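Local coordinates for protein ribose-5-phosphate isomerase RpiB (Thermotoga maritima, PDB 1O1X) that probably interconverts ribose 5-phosphate and ribulose 5-phosphate, as an isomerase of the LacAB/RpiB family, at residues D56-V61 / I85-Y90; Q63-N68 / A113-L118. All coordinates share one frame; numbering follows the deposited sequence. Where two conformers were deposited one is given.

Contact 1: residues D56-V61 / I85-Y90; sequences DYAKKV and IAANRY
A58 and A86 meet methyl to methyl, their CB atoms 3.8 Å apart, and the methyl of A87 adds a looser apolar contact, with A58 CB 4.5 Å from A87 CB. Such small side chains allow a close approach of the backbones: the CA atoms of A58 and A87 are 5.4 Å apart. Beside this patch the aliphatic part of K59 crosses the side chain of Y90 at about a right angle. The phenol oxygen does the touching, with Y90 OH 3.5 Å from K59 CG and equally 3.5 Å from K59 CE. K59 CG stands anti to its carbonyl carbon (chi1 -71°), and the chain then runs extended through chi2 and chi3, carrying CG and CE past the phenol oxygen; the chi4 bend (78°) moves only NZ. Y90 OH has its strongest polar partner in V155 of the second subunit; toward K59 it makes van der Waals contact with carbons, K59 NZ staying 4.2 Å from Y90 OH. Segment 56-61 lies within helix 54-66, while 85-90 is the end of helix 81-87 and the turn that follows it, in a Rossmann-like alpha/beta fold, and A58 and A87 both also rest on L75 of strand 72-75. An alanine in place of K59 would probably leave the phenol end of Y90 without its aliphatic neighbour and open a gap there. Farther out, the type I turn A87 to Y90 lets the tyrosine also touch V62. The second subunit reaches both helix end and turn: A86 packs on its I152, and R89 forms a salt bridge with its D153.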
# COMPACT_ATOMS: atom_id res chain seq x y z
N ASP A 56 -14.21 7.76 21.58
CA ASP A 56 -15.57 7.57 22.07
C ASP A 56 -16.21 6.38 21.34
O ASP A 56 -16.95 5.59 21.95
CB ASP A 56 -16.38 8.83 21.88
CG ASP A 56 -15.94 9.97 22.81
OD1 ASP A 56 -15.51 9.62 23.95
OD2 ASP A 56 -16.07 11.20 22.49
N TYR A 57 -15.89 6.23 20.06
CA TYR A 57 -16.46 5.18 19.21
C TYR A 57 -15.74 3.82 19.31
O TYR A 57 -16.40 2.76 19.28
CB TYR A 57 -16.63 5.71 17.77
CG TYR A 57 -17.67 6.79 17.77
CD1 TYR A 57 -19.01 6.46 17.74
CD2 TYR A 57 -17.32 8.13 17.96
CE1 TYR A 57 -20.00 7.47 17.82
CE2 TYR A 57 -18.28 9.12 18.06
CZ TYR A 57 -19.62 8.78 17.96
OH TYR A 57 -20.59 9.76 18.07
N ALA A 58 -14.42 3.85 19.49
CA ALA A 58 -13.63 2.67 19.83
C ALA A 58 -14.21 1.98 21.06
O ALA A 58 -14.38 0.75 21.05
CB ALA A 58 -12.16 3.06 20.08
N LYS A 59 -14.58 2.76 22.08
CA LYS A 59 -15.04 2.21 23.36
C LYS A 59 -16.36 1.47 23.19
O LYS A 59 -16.59 0.45 23.85
CB LYS A 59 -15.26 3.30 24.41
CG LYS A 59 -14.00 3.93 24.94
CD LYS A 59 -14.33 5.10 25.85
CE LYS A 59 -13.08 5.52 26.63
NZ LYS A 59 -12.08 6.35 25.87
N LYS A 60 -17.24 1.99 22.35
CA LYS A 60 -18.54 1.35 22.13
C LYS A 60 -18.40 -0.06 21.48
O LYS A 60 -19.08 -1.00 21.85
CB LYS A 60 -19.45 2.22 21.27
CG LYS A 60 -19.73 3.62 21.83
CD LYS A 60 -20.53 4.47 20.88
CE LYS A 60 -20.85 5.90 21.44
NZ LYS A 60 -21.41 5.79 22.82
N VAL A 61 -17.55 -0.16 20.48
CA VAL A 61 -17.28 -1.45 19.82
C VAL A 61 -16.52 -2.41 20.77
O VAL A 61 -16.86 -3.59 20.88
CB VAL A 61 -16.54 -1.28 18.48
CG1 VAL A 61 -16.04 -2.62 17.92
CG2 VAL A 61 -17.44 -0.62 17.44
N ILE A 85 -4.85 2.56 17.99
CA ILE A 85 -4.31 2.92 19.30
C ILE A 85 -5.39 2.80 20.39
O ILE A 85 -5.20 2.12 21.38
CB ILE A 85 -3.69 4.31 19.27
CG1 ILE A 85 -2.48 4.38 18.31
CG2 ILE A 85 -3.20 4.73 20.64
CD1 ILE A 85 -2.15 5.76 17.84
N ALA A 86 -6.53 3.44 20.19
CA ALA A 86 -7.56 3.50 21.22
C ALA A 86 -8.12 2.14 21.61
O ALA A 86 -8.29 1.85 22.80
CB ALA A 86 -8.68 4.44 20.80
N ALA A 87 -8.38 1.29 20.62
CA ALA A 87 -9.03 0.01 20.88
C ALA A 87 -8.08 -0.95 21.57
O ALA A 87 -8.52 -1.75 22.40
CB ALA A 87 -9.62 -0.59 19.59
N ASN A 88 -6.80 -0.87 21.26
CA ASN A 88 -5.83 -1.80 21.83
C ASN A 88 -5.38 -1.46 23.26
O ASN A 88 -4.55 -2.13 23.86
CB ASN A 88 -4.67 -1.93 20.86
CG ASN A 88 -5.01 -2.82 19.67
OD1 ASN A 88 -5.60 -3.91 19.84
ND2 ASN A 88 -4.64 -2.38 18.47
N ARG A 89 -5.98 -0.42 23.84
CA ARG A 89 -5.84 -0.11 25.26
C ARG A 89 -6.45 -1.18 26.16
O ARG A 89 -6.11 -1.27 27.33
CB ARG A 89 -6.48 1.24 25.57
CG ARG A 89 -5.63 2.42 25.19
CD ARG A 89 -4.41 2.59 26.09
NE ARG A 89 -3.78 3.88 25.86
CZ ARG A 89 -2.90 4.15 24.89
NH1 ARG A 89 -2.51 3.23 24.03
NH2 ARG A 89 -2.41 5.38 24.80
N TYR A 90 -7.35 -1.98 25.60
CA TYR A 90 -8.16 -2.91 26.39
C TYR A 90 -7.66 -4.33 26.29
O TYR A 90 -7.53 -4.89 25.19
CB TYR A 90 -9.61 -2.81 25.94
CG TYR A 90 -10.15 -1.44 26.19
CD1 TYR A 90 -10.67 -1.10 27.43
CD2 TYR A 90 -10.12 -0.47 25.19
CE1 TYR A 90 -11.11 0.17 27.67
CE2 TYR A 90 -10.57 0.79 25.42
CZ TYR A 90 -11.05 1.11 26.66
OH TYR A 90 -11.54 2.35 26.88

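Contact 2: residues Q63-N68 / A113-L118; sequences QSILSN and ANILVL
I65 and the pair N114 and I115 form a small, partly buried helix-on-sheet contact, in which the last turn of helix 54-66 lies against I115, the first residue of strand 115-117, and N114 just before it. Only 119 Å² is buried, both sides summed, and the nearest CA atoms, those of I65 and N114, are 7.7 Å apart, so side chains bridge the gap. I65 supplies both of its branches. The side chains of I65 and N114 cross obliquely, and the CG2 methyl, anti to the backbone N, is the part that reaches the amide, with I65 CG2 3.8 Å from N114 ND2 and 4.1 Å from N114 CG. The other branch meets the strand isoleucine, I65 CG1 lying 4.2 Å from I115 CG1. The amide of N114 spends its polarity elsewhere: OD1 accepts from R94 N and ND2 donates to G92 O. These two bonds at opposite ends of the amide fix its rotation, and the methyl of I65 packs against a group already held in place. I65 and L66 also touch I93 of the same loop. Just beyond, the helix ends in a Schellman motif at N68, which has positive phi (55°) and whose N bonds back to I65 O at 3.1 Å. Covering the core strands of a parallel sheet with helix side chains in this way is characteristic of the Rossmann-like alpha/beta fold of the RpiB family.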
# COMPACT_ATOMS: atom_id res chain seq x y z
N GLN A 63 -16.66 -2.43 24.02
CA GLN A 63 -17.55 -2.92 25.05
C GLN A 63 -18.39 -4.09 24.49
O GLN A 63 -18.66 -5.07 25.16
CB GLN A 63 -18.43 -1.77 25.54
CG GLN A 63 -19.70 -2.15 26.28
CD GLN A 63 -19.41 -2.80 27.59
OE1 GLN A 63 -18.35 -2.55 28.20
NE2 GLN A 63 -20.33 -3.66 28.04
N SER A 64 -18.81 -3.95 23.26
CA SER A 64 -19.63 -4.96 22.62
C SER A 64 -18.85 -6.29 22.42
O SER A 64 -19.39 -7.38 22.66
CB SER A 64 -20.19 -4.38 21.32
OG SER A 64 -21.05 -5.31 20.76
N ILE A 65 -17.57 -6.20 22.07
CA ILE A 65 -16.73 -7.38 21.93
C ILE A 65 -16.44 -8.02 23.30
O ILE A 65 -16.59 -9.24 23.47
CB ILE A 65 -15.41 -7.04 21.22
CG1 ILE A 65 -15.63 -6.63 19.76
CG2 ILE A 65 -14.42 -8.17 21.32
CD1 ILE A 65 -16.42 -7.63 18.91
N LEU A 66 -16.05 -7.21 24.28
CA LEU A 66 -15.73 -7.73 25.61
C LEU A 66 -16.94 -8.33 26.32
O LEU A 66 -16.78 -9.24 27.13
CB LEU A 66 -15.09 -6.64 26.50
CG LEU A 66 -13.74 -6.14 26.01
CD1 LEU A 66 -13.23 -5.11 26.98
CD2 LEU A 66 -12.72 -7.26 25.85
N SER A 67 -18.12 -7.83 26.04
CA SER A 67 -19.37 -8.37 26.62
C SER A 67 -19.93 -9.59 25.84
O SER A 67 -21.00 -10.07 26.14
CB SER A 67 -20.44 -7.28 26.70
OG SER A 67 -20.86 -6.93 25.41
N ASN A 68 -19.22 -10.04 24.82
CA ASN A 68 -19.66 -11.09 23.91
C ASN A 68 -21.01 -10.77 23.25
O ASN A 68 -21.82 -11.66 23.06
CB ASN A 68 -19.72 -12.45 24.63
CG ASN A 68 -19.95 -13.61 23.66
OD1 ASN A 68 -19.43 -13.63 22.52
ND2 ASN A 68 -20.75 -14.58 24.10
N ALA A 113 -7.23 -11.73 15.55
CA ALA A 113 -7.76 -10.40 15.71
C ALA A 113 -9.27 -10.44 15.83
O ALA A 113 -9.96 -11.20 15.13
CB ALA A 113 -7.33 -9.55 14.58
N ASN A 114 -9.81 -9.61 16.72
CA ASN A 114 -11.25 -9.54 16.90
C ASN A 114 -11.86 -8.20 16.49
O ASN A 114 -13.06 -8.07 16.42
CB ASN A 114 -11.66 -10.00 18.31
CG ASN A 114 -10.95 -9.27 19.43
OD1 ASN A 114 -10.40 -8.20 19.24
ND2 ASN A 114 -11.03 -9.83 20.64
N ILE A 115 -11.00 -7.25 16.14
CA ILE A 115 -11.42 -5.99 15.54
C ILE A 115 -10.58 -5.68 14.33
O ILE A 115 -9.35 -5.73 14.39
CB ILE A 115 -11.39 -4.78 16.54
CG1 ILE A 115 -12.34 -5.00 17.72
CG2 ILE A 115 -11.73 -3.50 15.82
CD1 ILE A 115 -12.46 -3.83 18.66
N LEU A 116 -11.26 -5.39 13.24
CA LEU A 116 -10.65 -4.93 12.00
C LEU A 116 -10.69 -3.40 11.98
O LEU A 116 -11.73 -2.81 12.17
CB LEU A 116 -11.40 -5.49 10.79
CG LEU A 116 -11.09 -4.86 9.42
CD1 LEU A 116 -9.65 -5.15 9.08
CD2 LEU A 116 -12.02 -5.40 8.36
N VAL A 117 -9.55 -2.78 11.74
CA VAL A 117 -9.51 -1.35 11.62
C VAL A 117 -9.19 -0.99 10.17
O VAL A 117 -8.21 -1.50 9.58
CB VAL A 117 -8.44 -0.72 12.60
CG1 VAL A 117 -8.36 0.79 12.41
CG2 VAL A 117 -8.73 -1.10 14.05
N LEU A 118 -9.96 -0.06 9.64
CA LEU A 118 -9.83 0.39 8.28
C LEU A 118 -9.62 1.90 8.20
O LEU A 118 -10.23 2.65 8.94
CB LEU A 118 -11.09 0.06 7.47
CG LEU A 118 -11.48 -1.39 7.36
CD1 LEU A 118 -12.89 -1.53 6.79
CD2 LEU A 118 -10.48 -2.13 6.49

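In the fold
Helix 54-66 serves both contacts, meeting the end of helix 81-87 and its following turn in contact 1 and, near its C-terminal end, strand 115-117 in contact 2. The contact centres are 9 Å apart, and the two patches join directly where V61 CG1 lies 3.9 Å from I115 CD1; L75 of strand 72-75, touched by A58, V61, A87 and I115, ties them further. Both lie near residues predicted to bind ribulose 5-phosphate, without containing any of them. In contact 1 the side chain of A58 is about 9 Å from that of D20, and in contact 2 the side chain of I115 is about 10 Å from G80. Contact 1 also reaches the second subunit, whereas no other chain of the assembly touches contact 2.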